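Local coordinates for protein cellulose hydrolase (Bacillus licheniformis, PDB 4YZT) that hydrolyses beta-1,4-glucosidic bonds in cellulose as a tri-modular family 5 endoglucanase, at residues N172-R183 / S209-I218. Sequence-based numbering, arbitrary orientation.
Sequences NLLNREMLNIIR and SFEPPDDDRI
In the outer layer of the TIM barrel, helix 168-184 packs on the loop that runs from helix 203-208 to strand 218-224. Arg183 and Asp215 form a side-on salt bridge at one end. Arg183 NE meets the syn lone pair of Asp215 OD2 at 2.8 Å, nearly straight at 172°. Arg183 NH2 reaches Asp215 OD1 at 3.0 Å. Asp215 OD1 also accepts from the backbone N of Arg217 at 2.7 Å, closing an Asx turn. With CG anti to its own N (chi1 -175°), Asp215 holds its carboxylate out to the helix. An alanine here is likely to leave Arg183 without its anionic mate and the turn without its acceptor. Leu179 CD2 lies 3.7 Å from Pro213 CB. Leu179 CD1 lies over one face of the Arg183 guanidinium, toward its rim. At the other end, Asn172 ND2 donates to Ser209 O. Asn172 OD1 accepts from Glu211 N at 3.2 Å, the donor standing above the plane of the Asn172 side-chain carbonyl. One water joins Asn172 OD1, Asn175 ND2 and Glu211 O. Asn175 ND2, also bonded to Gly197 O, nears the Phe210 ring edge. The contact joins the helix after the fourth strand of the (beta/alpha)8 barrel to the loop leading into the sixth.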
ATOM      1  N   ASN A 172       9.387  22.807 -12.362  1.00 15.96           N
ATOM      2  CA  ASN A 172       8.448  23.915 -12.332  1.00 19.69           C
ATOM      3  C   ASN A 172       8.104  24.402 -13.744  1.00 19.33           C
ATOM      4  O   ASN A 172       6.950  24.744 -14.022  1.00 20.02           O
ATOM      5  CB  ASN A 172       8.995  25.043 -11.459  1.00 21.54           C
ATOM      6  CG  ASN A 172       8.957  24.691  -9.967  1.00 23.89           C
ATOM      7  OD1 ASN A 172       8.046  23.992  -9.493  1.00 23.10           O
ATOM      8  ND2 ASN A 172       9.949  25.168  -9.225  1.00 24.44           N
ATOM      9  N   LEU A 173       9.089  24.394 -14.642  1.00 16.98           N
ATOM     10  CA  LEU A 173       8.848  24.707 -16.047  1.00 17.17           C
ATOM     11  C   LEU A 173       7.899  23.692 -16.667  1.00 16.13           C
ATOM     12  O   LEU A 173       6.993  24.054 -17.417  1.00 17.27           O
ATOM     13  CB  LEU A 173      10.161  24.735 -16.848  1.00 19.75           C
ATOM     14  CG  LEU A 173      10.030  24.852 -18.376  1.00 21.87           C
ATOM     15  CD1 LEU A 173       9.365  26.161 -18.753  1.00 22.02           C
ATOM     16  CD2 LEU A 173      11.384  24.730 -19.086  1.00 25.61           C
ATOM     17  N   LEU A 174       8.121  22.418 -16.359  1.00 13.90           N
ATOM     18  CA  LEU A 174       7.349  21.349 -16.966  1.00 14.89           C
ATOM     19  C   LEU A 174       5.897  21.502 -16.538  1.00 14.25           C
ATOM     20  O   LEU A 174       4.998  21.401 -17.364  1.00 15.00           O
ATOM     21  CB  LEU A 174       7.905  19.979 -16.567  1.00 13.70           C
ATOM     22  CG  LEU A 174       7.268  18.688 -17.097  1.00 14.72           C
ATOM     23  CD1 LEU A 174       8.272  17.536 -16.965  1.00 14.09           C
ATOM     24  CD2 LEU A 174       5.996  18.341 -16.339  1.00 13.54           C
ATOM     25  N   ASN A 175       5.675  21.742 -15.249  1.00 15.18           N
ATOM     26  CA  ASN A 175       4.311  21.935 -14.743  1.00 15.28           C
ATOM     27  C   ASN A 175       3.598  23.084 -15.438  1.00 14.58           C
ATOM     28  O   ASN A 175       2.434  22.951 -15.843  1.00 14.37           O
ATOM     29  CB  ASN A 175       4.318  22.183 -13.231  1.00 15.94           C
ATOM     30  CG  ASN A 175       4.550  20.918 -12.436  1.00 13.45           C
ATOM     31  OD1 ASN A 175       4.385  19.812 -12.955  1.00 16.04           O
ATOM     32  ND2 ASN A 175       4.912  21.069 -11.162  1.00 14.60           N
ATOM     33  N   ARG A 176       4.299  24.210 -15.578  1.00 13.95           N
ATOM     34  CA  ARG A 176       3.728  25.404 -16.180  1.00 16.75           C
ATOM     35  C   ARG A 176       3.384  25.187 -17.654  1.00 17.82           C
ATOM     36  O   ARG A 176       2.329  25.612 -18.122  1.00 16.89           O
ATOM     37  CB  ARG A 176       4.700  26.587 -16.029  1.00 15.54           C
ATOM     38  CG  ARG A 176       4.181  27.889 -16.641  1.00 25.77           C
ATOM     39  CD  ARG A 176       5.051  29.100 -16.294  1.00 28.25           C
ATOM     40  NE  ARG A 176       6.452  28.943 -16.685  1.00 28.80           N
ATOM     41  CZ  ARG A 176       7.427  28.625 -15.841  1.00 29.17           C
ATOM     42  NH1 ARG A 176       7.150  28.441 -14.560  1.00 24.84           N
ATOM     43  NH2 ARG A 176       8.682  28.505 -16.272  1.00 31.61           N
ATOM     44  N   GLU A 177       4.283  24.535 -18.386  1.00 18.09           N
ATOM     45  CA  GLU A 177       4.117  24.365 -19.822  1.00 18.91           C
ATOM     46  C   GLU A 177       3.018  23.370 -20.149  1.00 19.18           C
ATOM     47  O   GLU A 177       2.225  23.599 -21.062  1.00 20.91           O
ATOM     48  CB  GLU A 177       5.429  23.925 -20.465  1.00 23.65           C
ATOM     49  CG  GLU A 177       6.497  25.003 -20.450  1.00 29.67           C
ATOM     50  CD  GLU A 177       6.161  26.154 -21.368  1.00 36.72           C
ATOM     51  OE1 GLU A 177       6.031  25.913 -22.588  1.00 40.71           O
ATOM     52  OE2 GLU A 177       6.019  27.296 -20.874  1.00 36.73           O
ATOM     53  N   MET A 178       2.964  22.275 -19.401  1.00 18.70           N
ATOM     54  CA  MET A 178       1.919  21.280 -19.610  1.00 16.12           C
ATOM     55  C   MET A 178       0.563  21.839 -19.195  1.00 16.02           C
ATOM     56  O   MET A 178      -0.435  21.615 -19.874  1.00 15.97           O
ATOM     57  CB  MET A 178       2.226  19.985 -18.845  1.00 14.16           C
ATOM     58  CG  MET A 178       3.505  19.283 -19.324  1.00 12.69           C
ATOM     59  SD  MET A 178       3.558  19.045 -21.114  1.00 16.88           S
ATOM     60  CE  MET A 178       4.881  20.146 -21.569  1.00 22.33           C
ATOM     61  N   LEU A 179       0.524  22.574 -18.088  1.00 16.75           N
ATOM     62  CA  LEU A 179      -0.723  23.212 -17.668  1.00 16.23           C
ATOM     63  C   LEU A 179      -1.220  24.214 -18.728  1.00 16.76           C
ATOM     64  O   LEU A 179      -2.413  24.259 -19.034  1.00 17.78           O
ATOM     65  CB  LEU A 179      -0.550  23.901 -16.317  1.00 14.61           C
ATOM     66  CG  LEU A 179      -1.777  24.652 -15.802  1.00 20.48           C
ATOM     67  CD1 LEU A 179      -2.895  23.676 -15.447  1.00 17.33           C
ATOM     68  CD2 LEU A 179      -1.416  25.522 -14.613  1.00 24.65           C
ATOM     69  N   ASN A 180      -0.306  24.995 -19.305  1.00 16.87           N
ATOM     70  CA  ASN A 180      -0.673  25.966 -20.345  1.00 18.81           C
ATOM     71  C   ASN A 180      -1.241  25.275 -21.578  1.00 19.60           C
ATOM     72  O   ASN A 180      -2.222  25.728 -22.174  1.00 21.31           O
ATOM     73  CB  ASN A 180       0.527  26.837 -20.744  1.00 22.10           C
ATOM     74  CG  ASN A 180       0.850  27.903 -19.701  1.00 25.32           C
ATOM     75  OD1 ASN A 180       0.042  28.176 -18.813  1.00 27.44           O
ATOM     76  ND2 ASN A 180       2.031  28.505 -19.807  1.00 25.04           N
ATOM     77  N   ILE A 181      -0.631  24.161 -21.950  1.00 16.90           N
ATOM     78  CA  ILE A 181      -1.156  23.358 -23.047  1.00 17.62           C
ATOM     79  C   ILE A 181      -2.584  22.875 -22.755  1.00 15.57           C
ATOM     80  O   ILE A 181      -3.471  22.991 -23.599  1.00 17.39           O
ATOM     81  CB  ILE A 181      -0.230  22.166 -23.328  1.00 19.37           C
ATOM     82  CG1 ILE A 181       0.966  22.638 -24.162  1.00 21.83           C
ATOM     83  CG2 ILE A 181      -0.984  21.033 -24.028  1.00 18.94           C
ATOM     84  CD1 ILE A 181       2.119  21.706 -24.110  1.00 21.57           C
ATOM     85  N   ILE A 182      -2.804  22.359 -21.553  1.00 15.63           N
ATOM     86  CA  ILE A 182      -4.137  21.901 -21.158  1.00 16.18           C
ATOM     87  C   ILE A 182      -5.151  23.058 -21.190  1.00 16.27           C
ATOM     88  O   ILE A 182      -6.224  22.952 -21.794  1.00 17.90           O
ATOM     89  CB  ILE A 182      -4.097  21.252 -19.760  1.00 14.04           C
ATOM     90  CG1 ILE A 182      -3.375  19.907 -19.853  1.00 13.10           C
ATOM     91  CG2 ILE A 182      -5.509  21.059 -19.223  1.00 15.06           C
ATOM     92  CD1 ILE A 182      -2.967  19.266 -18.517  1.00 12.94           C
ATOM     93  N   ARG A 183      -4.803  24.170 -20.550  1.00 18.01           N
ATOM     94  CA  ARG A 183      -5.686  25.333 -20.537  1.00 20.08           C
ATOM     95  C   ARG A 183      -5.988  25.826 -21.948  1.00 21.18           C
ATOM     96  O   ARG A 183      -7.121  26.186 -22.261  1.00 21.55           O
ATOM     97  CB  ARG A 183      -5.074  26.461 -19.709  1.00 19.65           C
ATOM     98  CG  ARG A 183      -4.944  26.121 -18.226  1.00 21.18           C
ATOM     99  CD  ARG A 183      -6.299  25.785 -17.606  1.00 21.69           C
ATOM    100  NE  ARG A 183      -6.161  25.534 -16.172  1.00 20.42           N
ATOM    101  CZ  ARG A 183      -6.703  24.505 -15.523  1.00 19.33           C
ATOM    102  NH1 ARG A 183      -7.455  23.612 -16.172  1.00 15.80           N
ATOM    103  NH2 ARG A 183      -6.489  24.375 -14.219  1.00 16.33           N
ATOM    104  N   SER A 209      11.098  23.187  -2.888  1.00 24.40           N
ATOM    105  CA  SER A 209      11.639  23.439  -4.224  1.00 27.54           C
ATOM    106  C   SER A 209      10.537  23.760  -5.228  1.00 28.14           C
ATOM    107  O   SER A 209      10.751  24.403  -6.261  1.00 30.99           O
ATOM    108  CB  SER A 209      12.442  22.229  -4.693  1.00 30.90           C
ATOM    109  OG  SER A 209      13.268  21.748  -3.644  1.00 33.79           O
ATOM    110  N   PHE A 210       9.348  23.306  -4.900  1.00 25.80           N
ATOM    111  CA  PHE A 210       8.174  23.495  -5.727  1.00 21.46           C
ATOM    112  C   PHE A 210       7.676  24.931  -5.663  1.00 21.49           C
ATOM    113  O   PHE A 210       7.763  25.575  -4.618  1.00 22.49           O
ATOM    114  CB  PHE A 210       7.100  22.522  -5.249  1.00 18.42           C
ATOM    115  CG  PHE A 210       5.760  22.698  -5.888  1.00 17.14           C
ATOM    116  CD1 PHE A 210       5.486  22.139  -7.125  1.00 14.75           C
ATOM    117  CD2 PHE A 210       4.745  23.360  -5.218  1.00 18.36           C
ATOM    118  CE1 PHE A 210       4.231  22.264  -7.694  1.00 14.38           C
ATOM    119  CE2 PHE A 210       3.484  23.492  -5.791  1.00 16.43           C
ATOM    120  CZ  PHE A 210       3.230  22.940  -7.026  1.00 15.17           C
ATOM    121  N   GLU A 211       7.163  25.438  -6.780  1.00 21.93           N
ATOM    122  CA  GLU A 211       6.372  26.666  -6.746  1.00 24.99           C
ATOM    123  C   GLU A 211       5.086  26.448  -7.535  1.00 22.78           C
ATOM    124  O   GLU A 211       5.123  25.935  -8.653  1.00 22.97           O
ATOM    125  CB  GLU A 211       7.156  27.861  -7.299  1.00 34.03           C
ATOM    126  CG  GLU A 211       8.270  28.345  -6.380  1.00 41.62           C
ATOM    127  CD  GLU A 211       7.769  28.734  -4.985  1.00 47.27           C
ATOM    128  OE1 GLU A 211       6.734  29.426  -4.882  1.00 49.78           O
ATOM    129  OE2 GLU A 211       8.412  28.341  -3.987  1.00 48.25           O
ATOM    130  N   PRO A 212       3.941  26.826  -6.946  1.00 23.17           N
ATOM    131  CA  PRO A 212       2.642  26.612  -7.597  1.00 22.23           C
ATOM    132  C   PRO A 212       2.526  27.385  -8.907  1.00 21.09           C
ATOM    133  O   PRO A 212       2.895  28.562  -8.956  1.00 19.25           O
ATOM    134  CB  PRO A 212       1.629  27.150  -6.571  1.00 25.17           C
ATOM    135  CG  PRO A 212       2.382  27.330  -5.300  1.00 27.20           C
ATOM    136  CD  PRO A 212       3.810  27.571  -5.683  1.00 26.15           C
ATOM    137  N   PRO A 213       2.035  26.732  -9.967  1.00 18.40           N
ATOM    138  CA  PRO A 213       1.735  27.517 -11.167  1.00 19.20           C
ATOM    139  C   PRO A 213       0.694  28.590 -10.848  1.00 21.44           C
ATOM    140  O   PRO A 213      -0.102  28.429  -9.913  1.00 23.68           O
ATOM    141  CB  PRO A 213       1.171  26.488 -12.148  1.00 19.85           C
ATOM    142  CG  PRO A 213       1.630  25.149 -11.634  1.00 18.47           C
ATOM    143  CD  PRO A 213       1.792  25.287 -10.150  1.00 18.13           C
ATOM    144  N   ASP A 214       0.708  29.672 -11.614  1.00 20.69           N
ATOM    145  CA  ASP A 214      -0.253  30.753 -11.441  1.00 23.53           C
ATOM    146  C   ASP A 214      -1.592  30.389 -12.077  1.00 22.94           C
ATOM    147  O   ASP A 214      -1.871  30.754 -13.218  1.00 24.37           O
ATOM    148  CB  ASP A 214       0.298  32.046 -12.049  1.00 26.74           C
ATOM    149  CG  ASP A 214      -0.505  33.266 -11.646  1.00 30.44           C
ATOM    150  OD1 ASP A 214      -1.215  33.193 -10.616  1.00 31.80           O
ATOM    151  OD2 ASP A 214      -0.407  34.300 -12.350  1.00 29.97           O
ATOM    152  N   ASP A 215      -2.415  29.672 -11.323  1.00 20.42           N
ATOM    153  CA  ASP A 215      -3.630  29.068 -11.845  1.00 20.85           C
ATOM    154  C   ASP A 215      -4.510  28.768 -10.646  1.00 22.53           C
ATOM    155  O   ASP A 215      -4.026  28.220  -9.658  1.00 22.04           O
ATOM    156  CB  ASP A 215      -3.296  27.800 -12.631  1.00 19.13           C
ATOM    157  CG  ASP A 215      -4.503  27.173 -13.316  1.00 21.99           C
ATOM    158  OD1 ASP A 215      -5.408  26.671 -12.611  1.00 18.61           O
ATOM    159  OD2 ASP A 215      -4.520  27.149 -14.571  1.00 20.47           O
ATOM    160  N   ASP A 216      -5.787  29.131 -10.703  1.00 24.11           N
ATOM    161  CA  ASP A 216      -6.625  28.944  -9.525  1.00 24.34           C
ATOM    162  C   ASP A 216      -7.487  27.681  -9.589  1.00 21.68           C
ATOM    163  O   ASP A 216      -8.420  27.536  -8.803  1.00 22.07           O
ATOM    164  CB  ASP A 216      -7.502  30.183  -9.286  1.00 31.14           C
ATOM    165  CG  ASP A 216      -8.327  30.549 -10.483  1.00 36.85           C
ATOM    166  OD1 ASP A 216      -8.830  31.691 -10.526  1.00 41.55           O
ATOM    167  OD2 ASP A 216      -8.474  29.702 -11.387  1.00 38.95           O
ATOM    168  N   ARG A 217      -7.167  26.769 -10.507  1.00 19.56           N
ATOM    169  CA  ARG A 217      -7.801  25.449 -10.528  1.00 18.97           C
ATOM    170  C   ARG A 217      -6.749  24.327 -10.534  1.00 18.52           C
ATOM    171  O   ARG A 217      -6.759  23.434 -11.396  1.00 15.59           O
ATOM    172  CB  ARG A 217      -8.745  25.313 -11.733  1.00 19.59           C
ATOM    173  CG  ARG A 217      -9.861  26.373 -11.782  1.00 20.75           C
ATOM    174  CD  ARG A 217     -11.037  25.998 -10.889  1.00 24.26           C
ATOM    175  NE  ARG A 217     -11.745  24.816 -11.373  1.00 24.09           N
ATOM    176  CZ  ARG A 217     -12.645  24.138 -10.665  1.00 28.91           C
ATOM    177  NH1 ARG A 217     -13.240  23.076 -11.189  1.00 29.94           N
ATOM    178  NH2 ARG A 217     -12.952  24.517  -9.431  1.00 30.66           N
ATOM    179  N   ILE A 218      -5.832  24.375  -9.572  1.00 12.99           N
ATOM    180  CA  ILE A 218      -4.846  23.302  -9.441  1.00 13.22           C
ATOM    181  C   ILE A 218      -5.001  22.602  -8.108  1.00 12.91           C
ATOM    182  O   ILE A 218      -5.559  23.155  -7.170  1.00 15.42           O
ATOM    183  CB  ILE A 218      -3.384  23.800  -9.565  1.00 16.50           C
ATOM    184  CG1 ILE A 218      -3.091  24.925  -8.571  1.00 18.67           C
ATOM    185  CG2 ILE A 218      -3.074  24.253 -10.993  1.00 16.79           C
ATOM    186  CD1 ILE A 218      -1.610  25.313  -8.533  1.00 18.15           C
TER
HETATM  187  O   HOH W   1       5.302  23.678 -10.331  1.00 18.45           O